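Local coordinates for protein fructose-bisphosphate aldolase (Slackia heliotrinireducens, PDB 4MOZ) that is an aldolase of the DeoC/LacD family, an enzyme built as a TIM barrel of eight parallel strands ringed by helices, at residues C[48-51]-C[52-55]; C[65-68]-C[69-73]; C[218-222]-C[223-227]. All coordinates share one frame; numbering follows the deposited sequence.

Contact 1: residues C[48-51]-C[52-55]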
ATOM      1  N   HIS C  48      12.277 -24.155   3.899  1.00 26.70           N
ATOM      2  CA  HIS C  48      13.463 -24.785   3.323  1.00 29.54           C
ATOM      3  C   HIS C  48      13.126 -25.586   2.099  1.00 29.19           C
ATOM      4  O   HIS C  48      13.923 -26.413   1.648  1.00 29.70           O
ATOM      5  CB  HIS C  48      14.172 -25.650   4.363  1.00 31.11           C
ATOM      6  CG  HIS C  48      14.585 -24.895   5.601  1.00 35.17           C
ATOM      7  ND1 HIS C  48      14.285 -25.320   6.840  1.00 38.08           N
ATOM      8  CD2 HIS C  48      15.273 -23.694   5.754  1.00 34.88           C
ATOM      9  CE1 HIS C  48      14.766 -24.445   7.742  1.00 37.96           C
ATOM     10  NE2 HIS C  48      15.369 -23.450   7.076  1.00 34.94           N
ATOM     11  N   LEU C  49      11.940 -25.335   1.550  1.00 27.78           N
ATOM     12  CA  LEU C  49      11.427 -26.071   0.393  1.00 29.46           C
ATOM     13  C   LEU C  49      11.347 -27.569   0.684  1.00 30.15           C
ATOM     14  O   LEU C  49      10.775 -27.963   1.703  1.00 35.11           O
ATOM     15  CB  LEU C  49      12.231 -25.750  -0.879  1.00 28.99           C
ATOM     16  CG  LEU C  49      12.080 -24.319  -1.414  1.00 30.61           C
ATOM     17  CD1 LEU C  49      12.933 -24.106  -2.655  1.00 31.09           C
ATOM     18  CD2 LEU C  49      10.622 -23.976  -1.705  1.00 29.43           C
ATOM     19  N   ASN C  50      11.910 -28.401  -0.185  1.00 27.27           N
ATOM     20  CA  ASN C  50      11.875 -29.843   0.035  1.00 30.00           C
ATOM     21  C   ASN C  50      13.148 -30.359   0.711  1.00 31.73           C
ATOM     22  O   ASN C  50      13.333 -31.567   0.868  1.00 33.66           O
ATOM     23  CB  ASN C  50      11.607 -30.590  -1.281  1.00 30.82           C
ATOM     24  CG  ASN C  50      10.871 -31.903  -1.070  1.00 29.62           C
ATOM     25  OD1 ASN C  50       9.981 -32.000  -0.222  1.00 28.43           O
ATOM     26  ND2 ASN C  50      11.237 -32.926  -1.846  1.00 26.74           N
ATOM     27  N   GLY C  51      14.013 -29.430   1.120  1.00 32.43           N
ATOM     28  CA  GLY C  51      15.290 -29.758   1.764  1.00 34.98           C
ATOM     29  C   GLY C  51      15.200 -30.560   3.056  1.00 33.45           C
ATOM     30  O   GLY C  51      16.059 -31.397   3.329  1.00 33.88           O
ATOM     31  N   ASP C  52      14.165 -30.309   3.853  1.00 32.69           N
ATOM     32  CA  ASP C  52      13.986 -31.029   5.112  1.00 33.00           C
ATOM     33  C   ASP C  52      13.159 -32.309   4.987  1.00 33.47           C
ATOM     34  O   ASP C  52      12.970 -33.018   5.978  1.00 34.19           O
ATOM     35  CB  ASP C  52      13.350 -30.118   6.169  1.00 32.78           C
ATOM     36  CG  ASP C  52      14.200 -28.902   6.487  1.00 33.92           C
ATOM     37  OD1 ASP C  52      15.443 -28.972   6.357  1.00 31.86           O
ATOM     38  OD2 ASP C  52      13.613 -27.871   6.876  1.00 37.35           O
ATOM     39  N   PHE C  53      12.672 -32.615   3.785  1.00 31.91           N
ATOM     40  CA  PHE C  53      11.693 -33.697   3.627  1.00 31.00           C
ATOM     41  C   PHE C  53      12.106 -34.826   2.684  1.00 31.59           C
ATOM     42  O   PHE C  53      11.435 -35.854   2.626  1.00 32.19           O
ATOM     43  CB  PHE C  53      10.332 -33.123   3.227  1.00 29.23           C
ATOM     44  CG  PHE C  53       9.778 -32.156   4.229  1.00 29.98           C
ATOM     45  CD1 PHE C  53      10.148 -30.811   4.200  1.00 30.29           C
ATOM     46  CD2 PHE C  53       8.904 -32.590   5.218  1.00 29.98           C
ATOM     47  CE1 PHE C  53       9.652 -29.917   5.138  1.00 28.77           C
ATOM     48  CE2 PHE C  53       8.396 -31.698   6.154  1.00 31.39           C
ATOM     49  CZ  PHE C  53       8.772 -30.360   6.115  1.00 30.55           C
ATOM     50  N   TYR C  54      13.202 -34.628   1.957  1.00 32.48           N
ATOM     51  CA  TYR C  54      13.733 -35.639   1.040  1.00 32.20           C
ATOM     52  C   TYR C  54      15.236 -35.455   0.884  1.00 32.96           C
ATOM     53  O   TYR C  54      15.713 -34.334   0.722  1.00 32.68           O
ATOM     54  CB  TYR C  54      13.044 -35.562  -0.328  1.00 32.87           C
ATOM     55  CG  TYR C  54      13.555 -36.574  -1.339  1.00 33.99           C
ATOM     56  CD1 TYR C  54      13.033 -37.867  -1.384  1.00 34.64           C
ATOM     57  CD2 TYR C  54      14.561 -36.238  -2.252  1.00 34.47           C
ATOM     58  CE1 TYR C  54      13.498 -38.799  -2.303  1.00 35.72           C
ATOM     59  CE2 TYR C  54      15.032 -37.163  -3.176  1.00 35.80           C
ATOM     60  CZ  TYR C  54      14.496 -38.441  -3.198  1.00 36.76           C
ATOM     61  OH  TYR C  54      14.952 -39.368  -4.111  1.00 38.98           O
ATOM     62  N   GLY C  55      15.973 -36.562   0.930  1.00 34.89           N
ATOM     63  CA  GLY C  55      17.429 -36.532   0.827  1.00 37.94           C
ATOM     64  C   GLY C  55      18.109 -37.512   1.765  1.00 38.58           C
ATOM     65  O   GLY C  55      17.447 -38.260   2.486  1.00 37.09           O
TER
HETATM   66  O   HOH W   1      12.265 -28.293   3.794  1.00 35.37           O
HETATM   67  O   HOH W   2      17.742 -32.796   1.786  1.00 31.61           O

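Contact 2: residues C[65-68]-C[69-73]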
ATOM      1  N   PRO C  65       3.595 -35.574   2.765  1.00 29.03           N
ATOM      2  CA  PRO C  65       3.155 -34.607   3.781  1.00 29.62           C
ATOM      3  C   PRO C  65       2.197 -35.165   4.838  1.00 29.84           C
ATOM      4  O   PRO C  65       2.148 -34.630   5.946  1.00 28.09           O
ATOM      5  CB  PRO C  65       2.450 -33.532   2.959  1.00 29.32           C
ATOM      6  CG  PRO C  65       3.093 -33.616   1.620  1.00 30.13           C
ATOM      7  CD  PRO C  65       3.357 -35.073   1.401  1.00 29.32           C
ATOM      8  N   GLU C  66       1.442 -36.214   4.506  1.00 28.83           N
ATOM      9  CA  GLU C  66       0.527 -36.819   5.478  1.00 29.07           C
ATOM     10  C   GLU C  66       1.276 -37.392   6.693  1.00 27.90           C
ATOM     11  O   GLU C  66       0.717 -37.509   7.785  1.00 28.65           O
ATOM     12  CB  GLU C  66      -0.365 -37.881   4.828  1.00 28.40           C
ATOM     13  CG  GLU C  66      -1.609 -38.179   5.656  1.00 31.57           C
ATOM     14  CD  GLU C  66      -2.591 -39.126   4.991  1.00 34.77           C
ATOM     15  OE1 GLU C  66      -2.467 -39.398   3.777  1.00 37.14           O
ATOM     16  OE2 GLU C  66      -3.508 -39.596   5.695  1.00 35.97           O
ATOM     17  N   HIS C  67       2.543 -37.737   6.480  1.00 26.63           N
ATOM     18  CA  HIS C  67       3.481 -38.105   7.542  1.00 27.69           C
ATOM     19  C   HIS C  67       3.388 -37.176   8.729  1.00 28.22           C
ATOM     20  O   HIS C  67       3.321 -37.634   9.877  1.00 28.08           O
ATOM     21  CB  HIS C  67       4.891 -38.105   6.964  1.00 26.98           C
ATOM     22  CG  HIS C  67       5.955 -38.631   7.897  1.00 29.67           C
ATOM     23  ND1 HIS C  67       5.939 -39.885   8.388  1.00 30.91           N
ATOM     24  CD2 HIS C  67       7.120 -38.033   8.382  1.00 28.89           C
ATOM     25  CE1 HIS C  67       7.023 -40.074   9.164  1.00 31.53           C
ATOM     26  NE2 HIS C  67       7.747 -38.939   9.155  1.00 30.23           N
ATOM     27  N   LEU C  68       3.363 -35.868   8.467  1.00 26.94           N
ATOM     28  CA  LEU C  68       3.310 -34.861   9.529  1.00 27.28           C
ATOM     29  C   LEU C  68       2.044 -34.989  10.370  1.00 27.76           C
ATOM     30  O   LEU C  68       2.089 -34.878  11.597  1.00 28.19           O
ATOM     31  CB  LEU C  68       3.421 -33.446   8.949  1.00 25.67           C
ATOM     32  CG  LEU C  68       4.608 -33.158   8.017  1.00 26.16           C
ATOM     33  CD1 LEU C  68       4.470 -31.796   7.355  1.00 26.00           C
ATOM     34  CD2 LEU C  68       5.936 -33.262   8.749  1.00 26.20           C
ATOM     35  N   PHE C  69       0.918 -35.235   9.710  1.00 27.51           N
ATOM     36  CA  PHE C  69      -0.361 -35.338  10.402  1.00 28.74           C
ATOM     37  C   PHE C  69      -0.505 -36.656  11.162  1.00 29.70           C
ATOM     38  O   PHE C  69      -1.149 -36.701  12.213  1.00 31.08           O
ATOM     39  CB  PHE C  69      -1.517 -35.120   9.428  1.00 27.48           C
ATOM     40  CG  PHE C  69      -1.643 -33.694   8.956  1.00 27.92           C
ATOM     41  CD1 PHE C  69      -0.892 -33.231   7.872  1.00 25.34           C
ATOM     42  CD2 PHE C  69      -2.505 -32.808   9.601  1.00 26.53           C
ATOM     43  CE1 PHE C  69      -1.000 -31.918   7.441  1.00 26.02           C
ATOM     44  CE2 PHE C  69      -2.617 -31.496   9.171  1.00 27.02           C
ATOM     45  CZ  PHE C  69      -1.867 -31.049   8.089  1.00 27.93           C
ATOM     46  N   LYS C  70       0.106 -37.716  10.636  1.00 29.77           N
ATOM     47  CA  LYS C  70       0.140 -39.008  11.312  1.00 29.78           C
ATOM     48  C   LYS C  70       0.940 -38.910  12.610  1.00 27.57           C
ATOM     49  O   LYS C  70       0.536 -39.463  13.631  1.00 26.97           O
ATOM     50  CB  LYS C  70       0.740 -40.088  10.408  1.00 29.46           C
ATOM     51  CG  LYS C  70      -0.133 -40.507   9.232  1.00 31.02           C
ATOM     52  CD  LYS C  70       0.557 -41.624   8.457  1.00 34.72           C
ATOM     53  CE  LYS C  70      -0.108 -41.907   7.120  1.00 36.68           C
ATOM     54  NZ  LYS C  70      -1.329 -42.738   7.266  1.00 42.47           N
ATOM     55  N   ILE C  71       2.069 -38.202  12.555  1.00 27.53           N
ATOM     56  CA  ILE C  71       2.912 -37.959  13.726  1.00 26.77           C
ATOM     57  C   ILE C  71       2.155 -37.167  14.791  1.00 26.71           C
ATOM     58  O   ILE C  71       2.134 -37.552  15.959  1.00 27.94           O
ATOM     59  CB  ILE C  71       4.218 -37.225  13.354  1.00 24.71           C
ATOM     60  CG1 ILE C  71       5.096 -38.111  12.466  1.00 25.22           C
ATOM     61  CG2 ILE C  71       4.989 -36.839  14.608  1.00 25.05           C
ATOM     62  CD1 ILE C  71       6.212 -37.370  11.757  1.00 25.64           C
ATOM     63  N   ALA C  72       1.524 -36.072  14.380  1.00 25.35           N
ATOM     64  CA  ALA C  72       0.755 -35.233  15.290  1.00 26.85           C
ATOM     65  C   ALA C  72      -0.381 -36.006  15.957  1.00 28.75           C
ATOM     66  O   ALA C  72      -0.716 -35.752  17.116  1.00 31.17           O
ATOM     67  CB  ALA C  72       0.204 -34.025  14.550  1.00 23.91           C
ATOM     68  N   ASP C  73      -0.955 -36.955  15.222  1.00 29.33           N
ATOM     69  CA  ASP C  73      -2.115 -37.716  15.685  1.00 31.81           C
ATOM     70  C   ASP C  73      -1.724 -38.899  16.579  1.00 33.45           C
ATOM     71  O   ASP C  73      -2.386 -39.167  17.582  1.00 34.17           O
ATOM     72  CB  ASP C  73      -2.931 -38.191  14.480  1.00 32.63           C
ATOM     73  CG  ASP C  73      -4.157 -38.994  14.872  1.00 36.01           C
ATOM     74  OD1 ASP C  73      -5.015 -38.477  15.619  1.00 39.14           O
ATOM     75  OD2 ASP C  73      -4.268 -40.145  14.411  1.00 35.75           O
TER

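Contact 3: residues C[218-222]-C[223-227]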
ATOM      1  N   GLU C 218      32.355 -17.579  27.773  1.00 53.45           N
ATOM      2  CA  GLU C 218      33.330 -17.905  28.819  1.00 59.22           C
ATOM      3  C   GLU C 218      32.645 -17.963  30.183  1.00 55.28           C
ATOM      4  O   GLU C 218      32.902 -18.863  30.982  1.00 55.71           O
ATOM      5  CB  GLU C 218      34.472 -16.878  28.852  1.00 61.39           C
ATOM      6  CG  GLU C 218      35.112 -16.568  27.501  1.00 76.88           C
ATOM      7  CD  GLU C 218      35.842 -17.751  26.877  1.00 85.45           C
ATOM      8  OE1 GLU C 218      36.376 -18.608  27.620  1.00 85.68           O
ATOM      9  OE2 GLU C 218      35.891 -17.819  25.629  1.00 95.07           O
ATOM     10  N   ASP C 219      31.751 -17.007  30.416  1.00 54.89           N
ATOM     11  CA  ASP C 219      31.069 -16.852  31.692  1.00 59.05           C
ATOM     12  C   ASP C 219      29.955 -17.884  31.921  1.00 56.91           C
ATOM     13  O   ASP C 219      29.818 -18.421  33.028  1.00 52.81           O
ATOM     14  CB  ASP C 219      30.501 -15.431  31.791  1.00 66.56           C
ATOM     15  CG  ASP C 219      30.324 -14.966  33.227  1.00 73.31           C
ATOM     16  OD1 ASP C 219      31.273 -15.108  34.029  1.00 82.01           O
ATOM     17  OD2 ASP C 219      29.238 -14.443  33.549  1.00 79.33           O
ATOM     18  N   LYS C 220      29.169 -18.161  30.880  1.00 51.58           N
ATOM     19  CA  LYS C 220      27.932 -18.936  31.027  1.00 45.10           C
ATOM     20  C   LYS C 220      27.723 -20.006  29.955  1.00 42.71           C
ATOM     21  O   LYS C 220      28.203 -19.872  28.829  1.00 46.36           O
ATOM     22  CB  LYS C 220      26.727 -17.994  31.026  1.00 44.07           C
ATOM     23  CG  LYS C 220      26.650 -17.057  32.220  1.00 48.68           C
ATOM     24  CD  LYS C 220      25.393 -16.207  32.154  1.00 51.90           C
ATOM     25  CE  LYS C 220      25.166 -15.459  33.457  1.00 56.99           C
ATOM     26  NZ  LYS C 220      23.847 -14.767  33.461  1.00 58.76           N
ATOM     27  N   THR C 221      26.995 -21.062  30.315  1.00 38.03           N
ATOM     28  CA  THR C 221      26.565 -22.071  29.349  1.00 39.90           C
ATOM     29  C   THR C 221      25.411 -21.514  28.516  1.00 37.48           C
ATOM     30  O   THR C 221      24.820 -20.485  28.868  1.00 34.10           O
ATOM     31  CB  THR C 221      26.088 -23.377  30.025  1.00 39.50           C
ATOM     32  OG1 THR C 221      24.850 -23.146  30.707  1.00 39.61           O
ATOM     33  CG2 THR C 221      27.129 -23.914  31.009  1.00 40.08           C
ATOM     34  N   SER C 222      25.087 -22.201  27.423  1.00 37.26           N
ATOM     35  CA  SER C 222      23.962 -21.820  26.582  1.00 34.32           C
ATOM     36  C   SER C 222      22.688 -21.620  27.403  1.00 34.96           C
ATOM     37  O   SER C 222      22.029 -20.585  27.291  1.00 33.74           O
ATOM     38  CB  SER C 222      23.722 -22.863  25.496  1.00 35.92           C
ATOM     39  OG  SER C 222      22.559 -22.536  24.754  1.00 35.18           O
ATOM     40  N   ALA C 223      22.365 -22.612  28.234  1.00 34.64           N
ATOM     41  CA  ALA C 223      21.146 -22.603  29.039  1.00 35.77           C
ATOM     42  C   ALA C 223      21.156 -21.504  30.096  1.00 35.85           C
ATOM     43  O   ALA C 223      20.108 -20.948  30.424  1.00 37.91           O
ATOM     44  CB  ALA C 223      20.918 -23.964  29.680  1.00 35.33           C
ATOM     45  N   GLU C 224      22.336 -21.192  30.623  1.00 35.61           N
ATOM     46  CA  GLU C 224      22.479 -20.101  31.585  1.00 37.93           C
ATOM     47  C   GLU C 224      22.245 -18.740  30.927  1.00 35.54           C
ATOM     48  O   GLU C 224      21.609 -17.864  31.515  1.00 33.69           O
ATOM     49  CB  GLU C 224      23.846 -20.153  32.270  1.00 41.39           C
ATOM     50  CG  GLU C 224      23.952 -21.249  33.320  1.00 41.37           C
ATOM     51  CD  GLU C 224      25.350 -21.399  33.891  1.00 45.79           C
ATOM     52  OE1 GLU C 224      26.319 -20.898  33.276  1.00 46.91           O
ATOM     53  OE2 GLU C 224      25.477 -22.031  34.963  1.00 50.61           O
ATOM     54  N   ASN C 225      22.753 -18.585  29.703  1.00 35.93           N
ATOM     55  CA  ASN C 225      22.507 -17.394  28.887  1.00 33.42           C
ATOM     56  C   ASN C 225      21.029 -17.217  28.527  1.00 31.53           C
ATOM     57  O   ASN C 225      20.519 -16.095  28.508  1.00 32.04           O
ATOM     58  CB  ASN C 225      23.372 -17.420  27.623  1.00 31.15           C
ATOM     59  CG  ASN C 225      24.780 -16.893  27.863  1.00 34.25           C
ATOM     60  OD1 ASN C 225      24.979 -15.956  28.635  1.00 35.73           O
ATOM     61  ND2 ASN C 225      25.762 -17.483  27.185  1.00 34.76           N
ATOM     62  N   LEU C 226      20.350 -18.333  28.262  1.00 30.55           N
ATOM     63  CA  LEU C 226      18.919 -18.338  27.952  1.00 27.80           C
ATOM     64  C   LEU C 226      18.044 -17.830  29.103  1.00 29.86           C
ATOM     65  O   LEU C 226      16.973 -17.265  28.866  1.00 28.95           O
ATOM     66  CB  LEU C 226      18.464 -19.741  27.530  1.00 26.69           C
ATOM     67  CG  LEU C 226      17.039 -19.900  26.980  1.00 27.66           C
ATOM     68  CD1 LEU C 226      16.846 -19.118  25.686  1.00 26.55           C
ATOM     69  CD2 LEU C 226      16.691 -21.367  26.773  1.00 24.83           C
ATOM     70  N   ALA C 227      18.494 -18.038  30.342  1.00 29.56           N
ATOM     71  CA  ALA C 227      17.778 -17.545  31.525  1.00 29.83           C
ATOM     72  C   ALA C 227      17.521 -16.036  31.470  1.00 29.68           C
ATOM     73  O   ALA C 227      16.461 -15.569  31.887  1.00 30.60           O
ATOM     74  CB  ALA C 227      18.518 -17.916  32.802  1.00 30.13           C
TER

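Contact 1: residues C[48-51]-C[52-55]
His48 and Asp52 are joined side chain to side chain around a type II' beta turn that runs from His48 to Gly51, just after helix 44-47 in the loop following the first strand of the TIM barrel. Gly51 N donates to His48 O (3.1 Å) to close the turn, and Asp52 directly follows it. The side-chain bond is a His-carboxylate hydrogen bond: ND1 of His48 donates to OD2 of Asp52 over 2.6 Å, at an N-H...O angle of 148°. OD2 is approached on its syn side and lies near the ring plane at the edge, although ring and carboxylate planes stand 75° apart. The other oxygen, OD1, forms a salt bridge with Arg271, so each carboxylate oxygen has its own partner and the group is fixed in rotation.

Backbone bonds hold the chain beyond the turn. Asn50 O accepts from Phe53 N at 3.2 Å, with the donor above the carbonyl plane, and more weakly from Tyr54 N. One water accepts from Asp52 N and donates to Leu49 O; another bridges Gly51 O and Tyr54 O.

Packing centres on Asn50, whose CG is turned anti to the backbone N (chi1 -150°), bringing its amide back to residues 52-55. OD1 lies 3.6 Å from Phe53 CB, and ND2 lies 3.5 Å from Tyr54 CB.

Contact 2: residues C[65-68]-C[69-73]
Pro65 and Phe69 meet at the start of helix 66-74, which precedes the second barrel strand: the carbonyl O of Pro65 lies at the edge of the phenyl ring, in its plane, 3.9 Å from Phe69 CD1. The same ring stacks on Tyr90 of helix 84-90, while Pro65 packs on Ala231 of a neighbouring subunit.

Glu66 begins the i to i+4 ladder, its O receiving Lys70 N at 2.9 Å in a bond nearly in line with the carbonyl. The two side chains cross at an angle without forming a salt bridge, since Glu66 OE2 stays 4.1 Å from Lys70 NZ. OE2 is instead hydrogen-bonded to the hydroxyl of Tyr94, against which the lysine side chain also packs.

His67 meets Ile71 through its ring. With its CG anti to the backbone N (chi1 -173°), the imidazole swings alongside the following turn, and the CD1 methyl of Ile71 sits over one face in a CH-pi contact, 3.6 Å from the ring centroid and 23° off the normal. His67 O meanwhile accepts from Ile71 N at 3.0 Å, so backbone and side chain join the same pair of residues.

Leu68 closes the series by accepting from Ala72 N through its O at 3.1 Å, and its side chain touches His274.

Because His67 NE2 also gives weak hydrogen bonds to the carbonyls of His274 and Arg276, the imidazole is held by polar contacts at its rim and by a methyl on its face, a combination that should restrict its rotation where helix 66-74 packs on helix 271-274.

Contact 3: residues C[218-222]-C[223-227]
The carboxylate of Glu224 and the amide of Asn225 are the flat groups that residues 218-222 meet, at the start of helix 222-232. The backbone N of Thr221 reaches Glu224 OE1 on its anti side, well out of the carboxylate plane, in a straight bond of 3.0 Å with an N-H...O angle of 166°. The amide of Asn225 presents its oxygen to the lysine chain, OD1 lying 3.6 Å from both CB and CD of Lys220. At the nitrogen end, ND2 is hydrogen-bonded to Val215 O and Thr217 OG1, ties that hold the amide against the preceding loop.

Thr221 is the N-cap and, with Glu224, completes a capping box. Its OG1 accepts from Glu224 N at 3.2 Å, a position reached because chi1 of 70° tucks the oxygen between the backbone N and the carbonyl carbon. The regular helical pattern then takes over: Asn225 N donates to Thr221 O at 2.9 Å, and Leu226 N to Ser222 O at 3.0 Å in the carbonyl plane. The hydroxyl of Ser222 is hydrogen-bonded to Pro214 O.

The reciprocal bonds of the box give one first-turn N-H of the helix a side-chain acceptor, while the glutamate in return takes up the N-H of the cap residue. A carboxylate so near a helix N-terminus would probably be stabilised in its charged form by the peptide dipoles.

In the fold
Contacts 1 and 2 are neighbours on the way from the first to the second barrel strand and touch directly, Phe53 CE2 packing 3.9 Å from Leu68 CD2; both also meet residues of helix 271-274, His274 among them. Contact 2 is the more buried and relies on helical ladder bonds and apolar packing, whereas contact 1, only partly buried, stabilises an irregular loop with waters and a histidine-carboxylate hydrogen bond. Contact 3, also partly buried, lies across the chain's centre from contact 2, about 35 Å between centres, and starts another barrel helix with a polar cap. Within the assembly, contacts 1 and 3 come together between subunits: Tyr54 OH and Lys220 NZ of a neighbouring subunit share a weak hydrogen bond.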